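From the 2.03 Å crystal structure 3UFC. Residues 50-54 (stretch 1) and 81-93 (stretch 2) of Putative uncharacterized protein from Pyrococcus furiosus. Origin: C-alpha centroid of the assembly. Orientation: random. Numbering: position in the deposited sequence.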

# COMPACT_ATOMS: atom_id res chain seq x y z
N GLY A 50 5.61 7.67 -4.44
CA GLY A 50 5.11 6.31 -4.49
C GLY A 50 5.45 5.50 -5.73
O GLY A 50 4.60 5.30 -6.59
N TYR A 51 6.69 5.02 -5.80
CA TYR A 51 7.14 4.20 -6.92
C TYR A 51 6.71 2.76 -6.71
O TYR A 51 6.97 1.90 -7.56
CB TYR A 51 8.66 4.26 -7.07
CG TYR A 51 9.18 5.52 -7.72
CD1 TYR A 51 9.21 6.73 -7.03
CD2 TYR A 51 9.64 5.50 -9.04
CE1 TYR A 51 9.69 7.90 -7.64
CE2 TYR A 51 10.12 6.65 -9.65
CZ TYR A 51 10.15 7.84 -8.95
OH TYR A 51 10.63 8.96 -9.57
N TRP A 52 6.07 2.49 -5.58
CA TRP A 52 5.61 1.15 -5.26
C TRP A 52 4.62 1.23 -4.11
O TRP A 52 4.37 2.31 -3.57
CB TRP A 52 6.79 0.26 -4.85
CG TRP A 52 7.48 0.70 -3.58
CD1 TRP A 52 8.07 1.92 -3.35
CD2 TRP A 52 7.64 -0.06 -2.37
NE1 TRP A 52 8.59 1.96 -2.07
CE2 TRP A 52 8.35 0.76 -1.45
CE3 TRP A 52 7.26 -1.35 -1.98
CZ2 TRP A 52 8.68 0.32 -0.16
CZ3 TRP A 52 7.59 -1.78 -0.69
CH2 TRP A 52 8.30 -0.94 0.20
N THR A 53 4.06 0.08 -3.74
CA THR A 53 3.11 0.02 -2.64
C THR A 53 3.15 -1.36 -2.01
O THR A 53 3.72 -2.29 -2.58
CB THR A 53 1.66 0.28 -3.13
OG1 THR A 53 0.76 0.19 -2.02
CG2 THR A 53 1.23 -0.76 -4.16
N PHE A 54 2.58 -1.48 -0.82
CA PHE A 54 2.48 -2.77 -0.17
C PHE A 54 1.24 -2.78 0.71
O PHE A 54 0.74 -1.74 1.12
CB PHE A 54 3.76 -3.16 0.61
CG PHE A 54 4.09 -2.30 1.81
CD1 PHE A 54 4.94 -1.21 1.68
CD2 PHE A 54 3.65 -2.66 3.08
CE1 PHE A 54 5.36 -0.48 2.81
CE2 PHE A 54 4.06 -1.95 4.22
CZ PHE A 54 4.92 -0.86 4.08
N ILE A 81 3.12 -7.05 -2.19
CA ILE A 81 3.91 -5.91 -2.62
C ILE A 81 3.75 -5.76 -4.13
O ILE A 81 3.61 -6.76 -4.84
CB ILE A 81 5.40 -6.13 -2.29
CG1 ILE A 81 5.58 -6.30 -0.78
CG2 ILE A 81 6.23 -4.97 -2.81
CD1 ILE A 81 7.01 -6.56 -0.35
N SER A 82 3.74 -4.52 -4.61
CA SER A 82 3.59 -4.28 -6.04
C SER A 82 4.29 -3.02 -6.50
O SER A 82 4.51 -2.09 -5.72
CB SER A 82 2.11 -4.21 -6.41
OG SER A 82 1.96 -3.82 -7.77
N SER A 83 4.63 -3.00 -7.79
CA SER A 83 5.28 -1.85 -8.39
C SER A 83 5.23 -1.95 -9.90
O SER A 83 5.24 -3.06 -10.45
CB SER A 83 6.74 -1.74 -7.95
OG SER A 83 7.37 -0.67 -8.63
N SER A 84 5.17 -0.81 -10.58
CA SER A 84 5.15 -0.80 -12.04
C SER A 84 6.57 -1.04 -12.53
O SER A 84 6.79 -1.40 -13.69
CB SER A 84 4.64 0.56 -12.55
OG SER A 84 5.47 1.63 -12.14
N ASN A 85 7.53 -0.86 -11.63
CA ASN A 85 8.95 -1.02 -11.95
C ASN A 85 9.47 -2.41 -11.55
O ASN A 85 9.65 -2.70 -10.37
CB ASN A 85 9.77 0.06 -11.25
CG ASN A 85 11.19 0.17 -11.78
OD1 ASN A 85 11.85 -0.84 -12.02
ND2 ASN A 85 11.67 1.40 -11.95
N LYS A 86 9.71 -3.25 -12.55
CA LYS A 86 10.21 -4.61 -12.31
C LYS A 86 11.54 -4.60 -11.57
O LYS A 86 11.84 -5.50 -10.79
CB LYS A 86 10.36 -5.35 -13.64
CG LYS A 86 9.07 -5.44 -14.45
CD LYS A 86 9.33 -6.03 -15.83
CE LYS A 86 8.08 -5.97 -16.70
NZ LYS A 86 6.95 -6.74 -16.11
N GLU A 87 12.36 -3.57 -11.82
CA GLU A 87 13.65 -3.46 -11.16
C GLU A 87 13.48 -3.29 -9.65
O GLU A 87 14.29 -3.76 -8.86
CB GLU A 87 14.43 -2.27 -11.74
CG GLU A 87 15.88 -2.21 -11.30
CD GLU A 87 16.74 -3.29 -11.95
OE1 GLU A 87 17.93 -3.38 -11.61
OE2 GLU A 87 16.21 -4.03 -12.81
N ILE A 88 12.40 -2.61 -9.25
CA ILE A 88 12.14 -2.40 -7.83
C ILE A 88 11.76 -3.74 -7.20
O ILE A 88 12.25 -4.11 -6.14
CB ILE A 88 10.99 -1.38 -7.59
CG1 ILE A 88 11.49 0.04 -7.85
CG2 ILE A 88 10.45 -1.53 -6.16
CD1 ILE A 88 10.45 1.12 -7.61
N ILE A 89 10.87 -4.46 -7.88
CA ILE A 89 10.43 -5.75 -7.39
C ILE A 89 11.59 -6.74 -7.27
O ILE A 89 11.69 -7.46 -6.27
CB ILE A 89 9.34 -6.35 -8.30
CG1 ILE A 89 8.09 -5.46 -8.27
CG2 ILE A 89 9.00 -7.77 -7.86
CD1 ILE A 89 7.46 -5.32 -6.89
N LYS A 90 12.46 -6.79 -8.27
CA LYS A 90 13.59 -7.73 -8.21
C LYS A 90 14.55 -7.35 -7.08
O LYS A 90 15.14 -8.22 -6.45
CB LYS A 90 14.33 -7.78 -9.55
CG LYS A 90 15.10 -6.53 -9.92
CD LYS A 90 15.83 -6.71 -11.25
CE LYS A 90 14.86 -7.02 -12.39
NZ LYS A 90 15.54 -7.17 -13.71
N GLY A 91 14.69 -6.06 -6.83
CA GLY A 91 15.55 -5.61 -5.75
C GLY A 91 14.97 -6.06 -4.42
O GLY A 91 15.70 -6.54 -3.54
N ILE A 92 13.66 -5.93 -4.28
CA ILE A 92 12.97 -6.33 -3.05
C ILE A 92 12.99 -7.85 -2.86
O ILE A 92 13.28 -8.34 -1.76
CB ILE A 92 11.50 -5.84 -3.04
CG1 ILE A 92 11.46 -4.31 -2.87
CG2 ILE A 92 10.71 -6.52 -1.92
CD1 ILE A 92 10.07 -3.70 -2.99
N VAL A 93 12.67 -8.59 -3.91
CA VAL A 93 12.67 -10.05 -3.84
C VAL A 93 14.04 -10.59 -3.46
O VAL A 93 14.16 -11.42 -2.56
CB VAL A 93 12.22 -10.68 -5.18
CG1 VAL A 93 12.58 -12.17 -5.21
CG2 VAL A 93 10.72 -10.50 -5.35
O HOH W 1 7.33 2.48 -10.09

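What holds the two backbones in register? Thr53 and Ser82 form an antiparallel hydrogen-bonded pair, with Thr53 N donating to Ser82 O at 3.0 Å and Ser82 N donating to Thr53 O, also at 3.0 Å. N-H...O angles of 161° and 170° make both bonds nearly straight. Next along the strands, Phe54 and Ile81 make a non-hydrogen-bonded pair with their CA atoms 4.2 Å apart. Alternation along the strands then sorts the side chains: Thr53 and Ser82 share one face of the sheet, Phe54 and Ile81 the other. On the first face the contact is loose, Thr53 CG2 lying 4.2 Å from Ser82 CB. Both side chains are t at chi1, and both hydroxyls find hydrogen bonds elsewhere in the structure.

How does Ser83 serve both stretches with one hydroxyl? Its chi1 of 176° (t) places OG beside the loop that leads into the first strand, where Ser83 OG donates to Tyr51 O at 2.8 Å. The same oxygen accepts from its own stretch, Asn85 N to Ser83 OG being 3.0 Å. One hydroxyl thus ties the turn after the strand to the carbonyl of Tyr51. That carbonyl also accepts a hydrogen bond from water 1, whose oxygen is 2.6 Å from Tyr51 O; the water lies 2.9 Å from Ser84 OG as well, a hydrogen bond that adds a second polar link between the loops.

Why is so much of Trp52 covered by the second stretch? With chi1 at 64° (p) and chi2 at -59°, the indole is carried to Ile81 and Ile92, one from the strand and one from the helix. Ile81 CG2 sits at the ring edge, near its plane, 3.9 Å from Trp52 CE3, while Ile92 CD1 approaches the same CE3 obliquely at 3.8 Å. Nearer the backbone, Trp52 CB lies 3.7 Å from Ser83 CB and 4.3 Å from Ile88 CG2. Ring and CB together therefore bridge strand and helix, and the indole's polar atom, NE1, is hydrogen-bonded elsewhere. Phe54 is also p, at 66°, but its ring leads away from the second stretch, leaving Phe54 CB to touch Ile81 CG1 at 3.9 Å.

How does the helix present its isoleucines to the first stretch? Asn85 caps its start: Asn85 OD1 accepts from Glu87 N at 2.8 Å and from Ile88 N at 3.3 Å, both bonds weak, with angles of 125° and 139°. From the helix, Ile88 and Ile92 point their CA-to-CB bonds toward the first stretch. They are four residues apart, about one helical turn, and Ile92 N donates to Ile88 O at 3.0 Å. Both have chi1 m and chi2 t, an extended form that carries CD1 outward. Ile88 CD1 thereby reaches Tyr51 CB at 3.7 Å, just as Ile92 CD1 reaches the indole.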